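Side-chain contacts in methyltransferase (Streptomyces regensis, PDB 5N5D), which uses S-adenosylmethionine as methyl donor in an O-methylation that belongs to the biosynthesis of tomaymycin: residues Y16-S19 and L20-E24; E24-A27 and L28-A32; W94-S97 and F98-A102; R191-H194 and E195-G199. All coordinates share one frame; numbering follows the deposited sequence. Where two conformers were deposited one is given.

Each of the four contacts joins side chains one helical turn apart, and their chemistry follows their place in the fold. Contact 1, at the end of helix 6-21, lies on the surface, whereas contacts 2, 3 and 4 are partly buried. Contacts 1 and 2 share E24, which sits between helix 6-21 and helix 26-31. Contacts 2 and 3 both involve the N-terminal ends of helices, but D25 caps with a carboxylate, while E95 lays its methylene groups on an aromatic ring beside S-adenosylmethionine. Contact 4, on the opposite side of the chain's centre from the others, combines a salt-bridge network with apolar packing. Contacts 1 and 4 both touch the second subunit.

Contact 1: residues Y16-S19 and L20-E24. With BU3 ((R,R)-2,3-butanediol), chain E.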
loop_
_atom_site.group_PDB
_atom_site.type_symbol
_atom_site.label_atom_id
_atom_site.label_comp_id
_atom_site.label_asym_id
_atom_site.label_seq_id
_atom_site.Cartn_x
_atom_site.Cartn_y
_atom_site.Cartn_z
ATOM N N TYR A 16 -10.183 14.180 -6.544
ATOM C CA TYR A 16 -9.161 14.706 -7.444
ATOM C C TYR A 16 -8.228 13.600 -7.924
ATOM O O TYR A 16 -8.030 13.416 -9.129
ATOM C CB TYR A 16 -8.362 15.815 -6.751
ATOM C CG TYR A 16 -7.108 16.155 -7.522
ATOM C CD1 TYR A 16 -7.160 16.953 -8.658
ATOM C CD2 TYR A 16 -5.882 15.655 -7.132
ATOM C CE1 TYR A 16 -6.016 17.238 -9.376
ATOM C CE2 TYR A 16 -4.733 15.935 -7.840
ATOM C CZ TYR A 16 -4.804 16.721 -8.963
ATOM O OH TYR A 16 -3.635 16.971 -9.644
ATOM N N PHE A 17 -7.626 12.858 -6.995
ATOM C CA PHE A 17 -6.733 11.772 -7.392
ATOM C C PHE A 17 -7.473 10.742 -8.230
ATOM O O PHE A 17 -6.979 10.295 -9.272
ATOM C CB PHE A 17 -6.133 11.096 -6.157
ATOM C CG PHE A 17 -5.092 11.905 -5.433
ATOM C CD1 PHE A 17 -4.170 12.676 -6.111
ATOM C CD2 PHE A 17 -5.018 11.846 -4.050
ATOM C CE1 PHE A 17 -3.206 13.400 -5.421
ATOM C CE2 PHE A 17 -4.066 12.565 -3.361
ATOM C CZ PHE A 17 -3.162 13.346 -4.046
ATOM N N SER A 18 -8.668 10.354 -7.783
ATOM C CA SER A 18 -9.480 9.378 -8.504
ATOM C C SER A 18 -9.756 9.824 -9.933
ATOM O O SER A 18 -9.685 9.018 -10.871
ATOM C CB SER A 18 -10.801 9.162 -7.764
ATOM O OG SER A 18 -10.899 7.849 -7.262
ATOM N N SER A 19 -10.100 11.102 -10.117
ATOM C CA SER A 19 -10.456 11.600 -11.439
ATOM C C SER A 19 -9.336 11.380 -12.443
ATOM O O SER A 19 -9.600 11.172 -13.633
ATOM C CB SER A 19 -10.816 13.091 -11.371
ATOM O OG SER A 19 -9.672 13.928 -11.255
ATOM N N LEU A 20 -8.087 11.422 -11.991
ATOM C CA LEU A 20 -6.950 11.271 -12.879
ATOM C C LEU A 20 -6.431 9.846 -12.945
ATOM O O LEU A 20 -5.886 9.447 -13.982
ATOM C CB LEU A 20 -5.816 12.208 -12.444
ATOM C CG LEU A 20 -6.163 13.701 -12.601
ATOM C CD1 LEU A 20 -5.154 14.605 -11.919
ATOM C CD2 LEU A 20 -6.232 14.060 -14.080
ATOM N N LEU A 21 -6.597 9.055 -11.878
ATOM C CA LEU A 21 -5.917 7.768 -11.804
ATOM C C LEU A 21 -6.819 6.544 -11.900
ATOM O O LEU A 21 -6.324 5.477 -12.275
ATOM C CB LEU A 21 -5.122 7.658 -10.496
ATOM C CG LEU A 21 -4.037 8.709 -10.263
ATOM C CD1 LEU A 21 -3.244 8.351 -9.004
ATOM C CD2 LEU A 21 -3.110 8.875 -11.441
ATOM N N VAL A 22 -8.100 6.645 -11.555
ATOM C CA VAL A 22 -8.940 5.463 -11.387
ATOM C C VAL A 22 -10.185 5.602 -12.249
ATOM O O VAL A 22 -10.977 6.534 -12.060
ATOM C CB VAL A 22 -9.330 5.247 -9.918
ATOM C CG1 VAL A 22 -10.065 3.916 -9.756
ATOM C CG2 VAL A 22 -8.101 5.306 -9.027
ATOM N N LYS A 23 -10.368 4.666 -13.172
ATOM C CA LYS A 23 -11.554 4.610 -14.008
ATOM C C LYS A 23 -12.512 3.556 -13.472
ATOM O O LYS A 23 -12.088 2.484 -13.024
ATOM C CB LYS A 23 -11.181 4.288 -15.456
ATOM N N GLU A 24 -13.803 3.875 -13.502
ATOM C CA GLU A 24 -14.862 2.915 -13.218
ATOM C C GLU A 24 -15.710 2.743 -14.467
ATOM O O GLU A 24 -16.251 3.723 -14.991
ATOM C CB GLU A 24 -15.735 3.372 -12.052
ATOM C CG GLU A 24 -15.038 3.313 -10.713
ATOM C CD GLU A 24 -15.948 3.698 -9.572
ATOM O OE1 GLU A 24 -16.945 4.421 -9.804
ATOM O OE2 GLU A 24 -15.665 3.264 -8.441
HETATM O O6 BU3 E . -13.526 8.287 -7.529
HETATM C C3 BU3 E . -14.393 7.973 -8.620
HETATM C C4 BU3 E . -15.543 7.140 -8.068
HETATM C C2 BU3 E . -13.598 7.233 -9.695
HETATM O O5 BU3 E . -12.436 7.999 -10.037
HETATM C C1 BU3 E . -14.420 7.002 -10.958
#
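Y16 and L20 meet one turn apart on helix 6-21, where L20 CD1 comes obliquely to the phenol end of the ring, 3.6 Å from Y16 OH. The tyrosine reaches it because its CG stands anti to the backbone N (chi1 167°), which swings the ring along the helix surface. Within the same turn S19 OG turns back to Y16 O at 2.7 Å, adding a side-chain bond to the backbone. F17 O accepts from both L20 N, at 3.1 Å, and L21 N, at 2.9 Å, as the helix tightens toward its end. V22, the first residue to leave helical geometry, still donates from its N to S18 O at 2.9 Å. Beyond it a butanediol, probably from the crystallisation liquor, links the S18 side chain to the V22 carbonyl: S18 OG donates to its O6 at 2.7 Å, and its O5 donates to V22 O at 2.9 Å. On the second subunit, H194 stacks on the F17 ring, R191 packs on Y16 and A198 on L20. Cut back to alanine, L20 would lose the methyl beside Y16 OH, and the phenol end would probably be freer to turn, with a gap toward A198. The helix end thus presents an apolar, aromatic flank to its partner chain and a hydroxyl and a carbonyl that can grip a small diol.

Contact 2: residues E24-A27 and L28-A32; sequences EDEA and LSKAA
The carboxylate of D25 meets L28 through a single oxygen: OD1 lies 3.6 Å from L28 CG and accepts a weak, long bond from L28 N at 3.4 Å. Two other carboxylates border the same turn. That of E24 brings OE1 to 4.0 Å from S29 CA, and that of E26 passes its OE2 close to the aliphatic part of K30. D25 occupies the N-cap of helix 26-31, and its CG sits between the backbone N and the carbonyl carbon (chi1 65°), which folds the acid back over the first turn toward the amide it caps. Its second oxygen forms a salt bridge with R81, so the capping group is also held from the side of a neighbouring loop, and the arginine would probably favour its charged state.

E24 and L28 cross at about a right angle, CB to CB at 3.9 Å, while the glutamate's far end is hydrogen-bonded through OE2 to Y74 OH. E26 and K30 run side by side in the same direction, with E26 CG 3.6 Å from K30 CD in the conformers given; both are disordered over two positions. Their opposite charges stay beyond salt-bridge range, OE2 to NZ being 4.3 Å, and K30 NZ pairs instead with E108.

The short helix is wedged between two longer neighbours. L28 packs on Y74, I77 and W78 of helix 74-80, whereas A27, K30 and A31 lie against E108 and R105 of helix 96-108.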
loop_
_atom_site.group_PDB
_atom_site.type_symbol
_atom_site.label_atom_id
_atom_site.label_comp_id
_atom_site.label_asym_id
_atom_site.label_seq_id
_atom_site.Cartn_x
_atom_site.Cartn_y
_atom_site.Cartn_z
ATOM N N GLU A 24 -13.803 3.875 -13.502
ATOM C CA GLU A 24 -14.862 2.915 -13.218
ATOM C C GLU A 24 -15.710 2.743 -14.467
ATOM O O GLU A 24 -16.251 3.723 -14.991
ATOM C CB GLU A 24 -15.735 3.372 -12.052
ATOM C CG GLU A 24 -15.038 3.313 -10.713
ATOM C CD GLU A 24 -15.948 3.698 -9.572
ATOM O OE1 GLU A 24 -16.945 4.421 -9.804
ATOM O OE2 GLU A 24 -15.665 3.264 -8.441
ATOM N N ASP A 25 -15.834 1.506 -14.931
ATOM C CA ASP A 25 -16.757 1.187 -16.009
ATOM C C ASP A 25 -18.134 0.879 -15.417
ATOM O O ASP A 25 -18.365 1.028 -14.212
ATOM C CB ASP A 25 -16.195 0.049 -16.863
ATOM C CG ASP A 25 -16.064 -1.269 -16.114
ATOM O OD1 ASP A 25 -16.007 -1.278 -14.865
ATOM O OD2 ASP A 25 -15.993 -2.317 -16.795
ATOM N N GLU A 26 -19.066 0.437 -16.261
ATOM C CA GLU A 26 -20.432 0.189 -15.810
ATOM C C GLU A 26 -20.459 -0.767 -14.622
ATOM O O GLU A 26 -21.106 -0.497 -13.605
ATOM C CB GLU A 26 -21.257 -0.368 -16.976
ATOM C CG GLU A 26 -22.695 -0.776 -16.636
ATOM C CD GLU A 26 -23.323 -1.694 -17.681
ATOM O OE1 GLU A 26 -22.582 -2.404 -18.396
ATOM O OE2 GLU A 26 -24.568 -1.704 -17.785
ATOM N N ALA A 27 -19.761 -1.899 -14.737
ATOM C CA ALA A 27 -19.817 -2.904 -13.680
ATOM C C ALA A 27 -19.361 -2.322 -12.346
ATOM O O ALA A 27 -20.008 -2.527 -11.313
ATOM C CB ALA A 27 -18.971 -4.118 -14.067
ATOM N N LEU A 28 -18.253 -1.577 -12.352
ATOM C CA LEU A 28 -17.744 -0.999 -11.112
ATOM C C LEU A 28 -18.661 0.095 -10.586
ATOM O O LEU A 28 -18.940 0.152 -9.384
ATOM C CB LEU A 28 -16.337 -0.445 -11.326
ATOM C CG LEU A 28 -15.206 -1.479 -11.336
ATOM C CD1 LEU A 28 -13.912 -0.854 -11.847
ATOM C CD2 LEU A 28 -15.004 -2.071 -9.945
ATOM N N SER A 29 -19.124 0.990 -11.460
ATOM C CA SER A 29 -19.991 2.067 -10.998
ATOM C C SER A 29 -21.296 1.521 -10.437
ATOM O O SER A 29 -21.848 2.087 -9.487
ATOM C CB SER A 29 -20.258 3.059 -12.132
ATOM O OG SER A 29 -20.898 2.431 -13.220
ATOM N N LYS A 30 -21.807 0.427 -11.011
ATOM C CA LYS A 30 -23.016 -0.196 -10.478
ATOM C C LYS A 30 -22.726 -0.912 -9.164
ATOM O O LYS A 30 -23.496 -0.788 -8.203
ATOM C CB LYS A 30 -23.606 -1.177 -11.495
ATOM C CG LYS A 30 -24.169 -0.534 -12.761
ATOM C CD LYS A 30 -24.716 -1.569 -13.761
ATOM C CE LYS A 30 -26.002 -2.224 -13.270
ATOM N NZ LYS A 30 -26.640 -3.062 -14.327
ATOM N N ALA A 31 -21.625 -1.665 -9.108
ATOM C CA ALA A 31 -21.262 -2.368 -7.879
ATOM C C ALA A 31 -21.099 -1.389 -6.725
ATOM O O ALA A 31 -21.441 -1.702 -5.577
ATOM C CB ALA A 31 -19.977 -3.167 -8.088
ATOM N N ALA A 32 -20.577 -0.194 -7.012
ATOM C CA ALA A 32 -20.366 0.803 -5.970
ATOM C C ALA A 32 -21.665 1.275 -5.323
ATOM O O ALA A 32 -21.616 1.880 -4.248
ATOM C CB ALA A 32 -19.620 2.006 -6.543
#

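Contact 3: residues W94-S97 and F98-A102; sequences WERS and FAESA. With SAM (S-adenosylmethionine), chain H.
From E95 onward the chain enters helix 96-108 in regular i to i+4 fashion, A99 N bonding to E95 O at 3.1 Å and E100 N to R96 O at 2.8 Å. In the conformer given, the N-cap residue E95 has its CG anti to the backbone N (chi1 -167°), which carries it over one face of the F98 ring, 3.6 Å from the centroid and 3° off the normal, a CH-pi contact; CB lies toward CD2, and the bend at chi2 turns the carboxylate. At the ring edge F98 CD2 lies 3.6 Å from O3' of S-adenosylmethionine, and W94 N is 3.1 Å from the adenine N3. R96 and E100, their charged atoms not in contact, are joined through a water that accepts from R96 NH1 and donates to E100 OE2 at 2.7 Å.

With a serine at F98 the ring under the E95 methylene is gone, and the glutamate would probably be free to turn, with a gap beside the ribose. The contact starts the helix of a beta-alpha-beta unit of the Rossmann-like fold: F98 and A99 touch E93 at the end of strand 88-93, A99 also packs on V119 of strand 115-119, and F71 meets the F98 ring edge-to-face.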
loop_
_atom_site.group_PDB
_atom_site.type_symbol
_atom_site.label_atom_id
_atom_site.label_comp_id
_atom_site.label_asym_id
_atom_site.label_seq_id
_atom_site.Cartn_x
_atom_site.Cartn_y
_atom_site.Cartn_z
ATOM N N TRP A 94 -21.883 -14.023 3.432
ATOM C CA TRP A 94 -22.907 -14.625 4.283
ATOM C C TRP A 94 -24.326 -14.371 3.779
ATOM O O TRP A 94 -25.190 -15.245 3.921
ATOM C CB TRP A 94 -22.731 -14.095 5.712
ATOM C CG TRP A 94 -23.911 -14.244 6.617
ATOM C CD1 TRP A 94 -24.699 -13.241 7.104
ATOM C CD2 TRP A 94 -24.429 -15.461 7.164
ATOM N NE1 TRP A 94 -25.679 -13.759 7.914
ATOM C CE2 TRP A 94 -25.536 -15.120 7.968
ATOM C CE3 TRP A 94 -24.070 -16.807 7.048
ATOM C CZ2 TRP A 94 -26.285 -16.076 8.651
ATOM C CZ3 TRP A 94 -24.817 -17.754 7.728
ATOM C CH2 TRP A 94 -25.909 -17.384 8.520
ATOM N N GLU A 95 -24.590 -13.207 3.186
ATOM C CA GLU A 95 -25.936 -12.832 2.771
ATOM C C GLU A 95 -26.145 -13.209 1.307
ATOM O O GLU A 95 -25.473 -12.672 0.421
ATOM C CB GLU A 95 -26.149 -11.334 2.979
ATOM C CG GLU A 95 -27.589 -10.873 2.868
ATOM C CD GLU A 95 -28.471 -11.438 3.965
ATOM O OE1 GLU A 95 -29.381 -12.230 3.648
ATOM O OE2 GLU A 95 -28.247 -11.093 5.145
ATOM N N ARG A 96 -27.094 -14.115 1.051
ATOM C CA ARG A 96 -27.305 -14.581 -0.318
ATOM C C ARG A 96 -27.686 -13.440 -1.254
ATOM O O ARG A 96 -27.220 -13.393 -2.398
ATOM C CB ARG A 96 -28.374 -15.671 -0.354
ATOM C CG ARG A 96 -28.607 -16.228 -1.754
ATOM C CD ARG A 96 -29.422 -17.507 -1.726
ATOM N NE ARG A 96 -28.736 -18.568 -0.995
ATOM C CZ ARG A 96 -27.743 -19.303 -1.487
ATOM N NH1 ARG A 96 -27.305 -19.102 -2.725
ATOM N NH2 ARG A 96 -27.185 -20.245 -0.739
ATOM N N SER A 97 -28.535 -12.514 -0.797
ATOM C CA SER A 97 -28.982 -11.433 -1.673
ATOM C C SER A 97 -27.813 -10.563 -2.119
ATOM O O SER A 97 -27.774 -10.109 -3.271
ATOM C CB SER A 97 -30.043 -10.586 -0.972
ATOM O OG SER A 97 -29.511 -9.934 0.164
ATOM N N PHE A 98 -26.855 -10.309 -1.221
ATOM C CA PHE A 98 -25.656 -9.570 -1.605
ATOM C C PHE A 98 -24.861 -10.356 -2.636
ATOM O O PHE A 98 -24.447 -9.818 -3.670
ATOM C CB PHE A 98 -24.772 -9.280 -0.383
ATOM C CG PHE A 98 -25.449 -8.501 0.719
ATOM C CD1 PHE A 98 -26.715 -7.951 0.561
ATOM C CD2 PHE A 98 -24.793 -8.312 1.927
ATOM C CE1 PHE A 98 -27.315 -7.241 1.593
ATOM C CE2 PHE A 98 -25.383 -7.606 2.955
ATOM C CZ PHE A 98 -26.650 -7.069 2.791
ATOM N N ALA A 99 -24.629 -11.640 -2.362
ATOM C CA ALA A 99 -23.842 -12.465 -3.271
ATOM C C ALA A 99 -24.473 -12.526 -4.656
ATOM O O ALA A 99 -23.763 -12.557 -5.667
ATOM C CB ALA A 99 -23.684 -13.869 -2.694
ATOM N N GLU A 100 -25.807 -12.561 -4.719
ATOM C CA GLU A 100 -26.489 -12.588 -6.012
ATOM C C GLU A 100 -26.302 -11.273 -6.756
ATOM O O GLU A 100 -26.127 -11.266 -7.980
ATOM C CB GLU A 100 -27.974 -12.895 -5.812
ATOM C CG GLU A 100 -28.253 -14.334 -5.372
ATOM C CD GLU A 100 -29.720 -14.596 -5.076
ATOM O OE1 GLU A 100 -30.498 -13.625 -4.973
ATOM O OE2 GLU A 100 -30.100 -15.782 -4.944
ATOM N N SER A 101 -26.342 -10.151 -6.034
ATOM C CA SER A 101 -26.040 -8.859 -6.642
ATOM C C SER A 101 -24.611 -8.840 -7.174
ATOM O O SER A 101 -24.358 -8.434 -8.315
ATOM C CB SER A 101 -26.261 -7.744 -5.616
ATOM O OG SER A 101 -25.994 -6.465 -6.168
ATOM N N ALA A 102 -23.660 -9.309 -6.367
ATOM C CA ALA A 102 -22.273 -9.361 -6.812
ATOM C C ALA A 102 -22.121 -10.216 -8.063
ATOM O O ALA A 102 -21.357 -9.868 -8.973
ATOM C CB ALA A 102 -21.387 -9.891 -5.684
HETATM N N SAM H . -15.226 -6.377 0.288
HETATM C CA SAM H . -16.423 -5.599 -0.091
HETATM C C SAM H . -16.016 -4.391 -0.996
HETATM O O SAM H . -15.006 -3.740 -0.644
HETATM O OXT SAM H . -16.719 -4.155 -2.001
HETATM C CB SAM H . -17.167 -5.090 1.167
HETATM C CG SAM H . -17.373 -6.198 2.193
HETATM S SD SAM H . -18.412 -5.537 3.518
HETATM C CE SAM H . -17.262 -4.516 4.361
HETATM C "C5'" SAM H . -18.483 -6.922 4.706
HETATM C "C4'" SAM H . -19.266 -8.108 4.180
HETATM O "O4'" SAM H . -19.008 -9.283 4.980
HETATM C "C3'" SAM H . -20.788 -7.912 4.160
HETATM O "O3'" SAM H . -21.274 -8.125 2.839
HETATM C "C2'" SAM H . -21.300 -8.940 5.181
HETATM O "O2'" SAM H . -22.562 -9.493 4.827
HETATM C "C1'" SAM H . -20.213 -10.003 5.100
HETATM N N9 SAM H . -20.113 -10.869 6.268
HETATM C C8 SAM H . -20.249 -10.513 7.583
HETATM N N7 SAM H . -20.044 -11.496 8.428
HETATM C C5 SAM H . -19.749 -12.576 7.608
HETATM C C6 SAM H . -19.410 -13.913 7.886
HETATM N N6 SAM H . -19.314 -14.412 9.125
HETATM N N1 SAM H . -19.159 -14.730 6.838
HETATM C C2 SAM H . -19.250 -14.233 5.601
HETATM N N3 SAM H . -19.562 -12.991 5.217
HETATM C C4 SAM H . -19.798 -12.205 6.275
HETATM O O HOH W 1 -28.298 -17.810 -4.989
#

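Contact 4: residues R191-H194 and E195-G199; sequences RRFH and EMLAG
A salt-bridge network on the final turns of helix 185-198 sets two arginines, R191 and R192, against one glutamate, E195. R192 makes the closer pair: NH1 donates to E195 OE1 at 3.0 Å, with the oxygen in the guanidinium plane and the bond falling on its anti lone pair. R192 NE adds a weak bond to the same OE1 at 3.4 Å, and a water that accepts from NE donates to OE1 at 2.7 Å. The arginine gets there with CG anti to N (chi1 178°) and bends at both chi2 and chi3, which lays it across E195 at about a right angle and brings R192 NH2 to 3.5 Å from M196 CG.

R191 acts differently. Its NH2 is 4.0 Å from E195 OE2, a long salt bridge of charge alone, since OE2 lies well out of the guanidinium plane and no N-H points at it. A second water accepts from R191 NE and lies 2.8 Å from E195 OE2, though it has other acceptors in reach, while R191 NH1 is taken by V177 O.

This polar flank faces away from the sheet of the Rossmann-like fold; the flank turned to the sheet is mainly apolar, with H194 as its polar member. There L197 CD1 sits over one face of the F193 ring, 4.0 Å from its centroid, in a CH-pi contact; both side chains pack on T220 of strand 217-224, and F153 meets F193 edge-to-face. H194 bonds to V190 O and S207 OG, and L197 packs against L21 of the second subunit.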
loop_
_atom_site.group_PDB
_atom_site.type_symbol
_atom_site.label_atom_id
_atom_site.label_comp_id
_atom_site.label_asym_id
_atom_site.label_seq_id
_atom_site.Cartn_x
_atom_site.Cartn_y
_atom_site.Cartn_z
ATOM N N ARG A 191 -7.229 -6.409 17.891
ATOM C CA ARG A 191 -6.087 -6.416 18.801
ATOM C C ARG A 191 -5.446 -7.794 18.852
ATOM O O ARG A 191 -4.218 -7.927 18.759
ATOM C CB ARG A 191 -6.531 -5.973 20.192
ATOM C CG ARG A 191 -6.865 -4.485 20.292
ATOM C CD ARG A 191 -7.353 -4.108 21.683
ATOM N NE ARG A 191 -6.447 -4.551 22.743
ATOM C CZ ARG A 191 -5.384 -3.872 23.163
ATOM N NH1 ARG A 191 -5.055 -2.710 22.619
ATOM N NH2 ARG A 191 -4.633 -4.364 24.135
ATOM N N ARG A 192 -6.267 -8.836 19.004
ATOM C CA ARG A 192 -5.751 -10.203 19.021
ATOM C C ARG A 192 -4.954 -10.499 17.755
ATOM O O ARG A 192 -3.898 -11.142 17.804
ATOM C CB ARG A 192 -6.917 -11.184 19.167
ATOM C CG ARG A 192 -6.567 -12.671 19.149
ATOM C CD ARG A 192 -6.279 -13.204 20.530
ATOM N NE ARG A 192 -5.004 -12.711 21.028
ATOM C CZ ARG A 192 -3.833 -13.312 20.842
ATOM N NH1 ARG A 192 -2.734 -12.766 21.341
ATOM N NH2 ARG A 192 -3.749 -14.454 20.165
ATOM N N PHE A 193 -5.449 -10.029 16.610
ATOM C CA PHE A 193 -4.777 -10.265 15.335
ATOM C C PHE A 193 -3.402 -9.605 15.306
ATOM O O PHE A 193 -2.412 -10.218 14.885
ATOM C CB PHE A 193 -5.687 -9.748 14.217
ATOM C CG PHE A 193 -4.998 -9.496 12.903
ATOM C CD1 PHE A 193 -4.334 -10.510 12.238
ATOM C CD2 PHE A 193 -5.062 -8.245 12.317
ATOM C CE1 PHE A 193 -3.724 -10.269 11.016
ATOM C CE2 PHE A 193 -4.458 -7.998 11.093
ATOM C CZ PHE A 193 -3.787 -9.010 10.447
ATOM N N HIS A 194 -3.319 -8.352 15.757
ATOM C CA HIS A 194 -2.031 -7.665 15.779
ATOM C C HIS A 194 -1.086 -8.316 16.775
ATOM O O HIS A 194 0.123 -8.396 16.529
ATOM C CB HIS A 194 -2.226 -6.179 16.089
ATOM C CG HIS A 194 -2.690 -5.397 14.908
ATOM N ND1 HIS A 194 -3.984 -5.456 14.441
ATOM C CD2 HIS A 194 -2.019 -4.578 14.064
ATOM C CE1 HIS A 194 -4.097 -4.691 13.369
ATOM N NE2 HIS A 194 -2.921 -4.144 13.123
ATOM N N GLU A 195 -1.622 -8.794 17.897
ATOM C CA GLU A 195 -0.809 -9.535 18.856
ATOM C C GLU A 195 -0.271 -10.832 18.253
ATOM O O GLU A 195 0.879 -11.215 18.509
ATOM C CB GLU A 195 -1.635 -9.823 20.107
ATOM C CG GLU A 195 -1.913 -8.590 20.940
ATOM C CD GLU A 195 -2.973 -8.824 21.993
ATOM O OE1 GLU A 195 -3.345 -10.000 22.234
ATOM O OE2 GLU A 195 -3.446 -7.823 22.561
ATOM N N MET A 196 -1.092 -11.535 17.463
ATOM C CA MET A 196 -0.615 -12.729 16.773
ATOM C C MET A 196 0.536 -12.395 15.837
ATOM O O MET A 196 1.532 -13.124 15.779
ATOM C CB MET A 196 -1.754 -13.388 15.992
ATOM C CG MET A 196 -2.854 -13.974 16.849
ATOM S SD MET A 196 -4.346 -14.352 15.900
ATOM C CE MET A 196 -3.822 -15.786 14.971
ATOM N N LEU A 197 0.418 -11.295 15.093
ATOM C CA LEU A 197 1.506 -10.871 14.218
ATOM C C LEU A 197 2.775 -10.586 15.014
ATOM O O LEU A 197 3.870 -10.998 14.610
ATOM C CB LEU A 197 1.086 -9.643 13.410
ATOM C CG LEU A 197 0.128 -9.915 12.253
ATOM C CD1 LEU A 197 -0.460 -8.604 11.746
ATOM C CD2 LEU A 197 0.858 -10.671 11.129
ATOM N N ALA A 198 2.649 -9.904 16.158
ATOM C CA ALA A 198 3.825 -9.626 16.975
ATOM C C ALA A 198 4.492 -10.912 17.443
ATOM O O ALA A 198 5.719 -10.972 17.562
ATOM C CB ALA A 198 3.436 -8.781 18.186
ATOM N N GLY A 199 3.695 -11.945 17.726
ATOM C CA GLY A 199 4.177 -13.163 18.345
ATOM C C GLY A 199 4.749 -14.222 17.432
ATOM O O GLY A 199 5.133 -15.292 17.920
HETATM O O HOH W 2 -5.976 -7.258 23.728
HETATM O O HOH W 3 -5.866 -10.691 23.054
#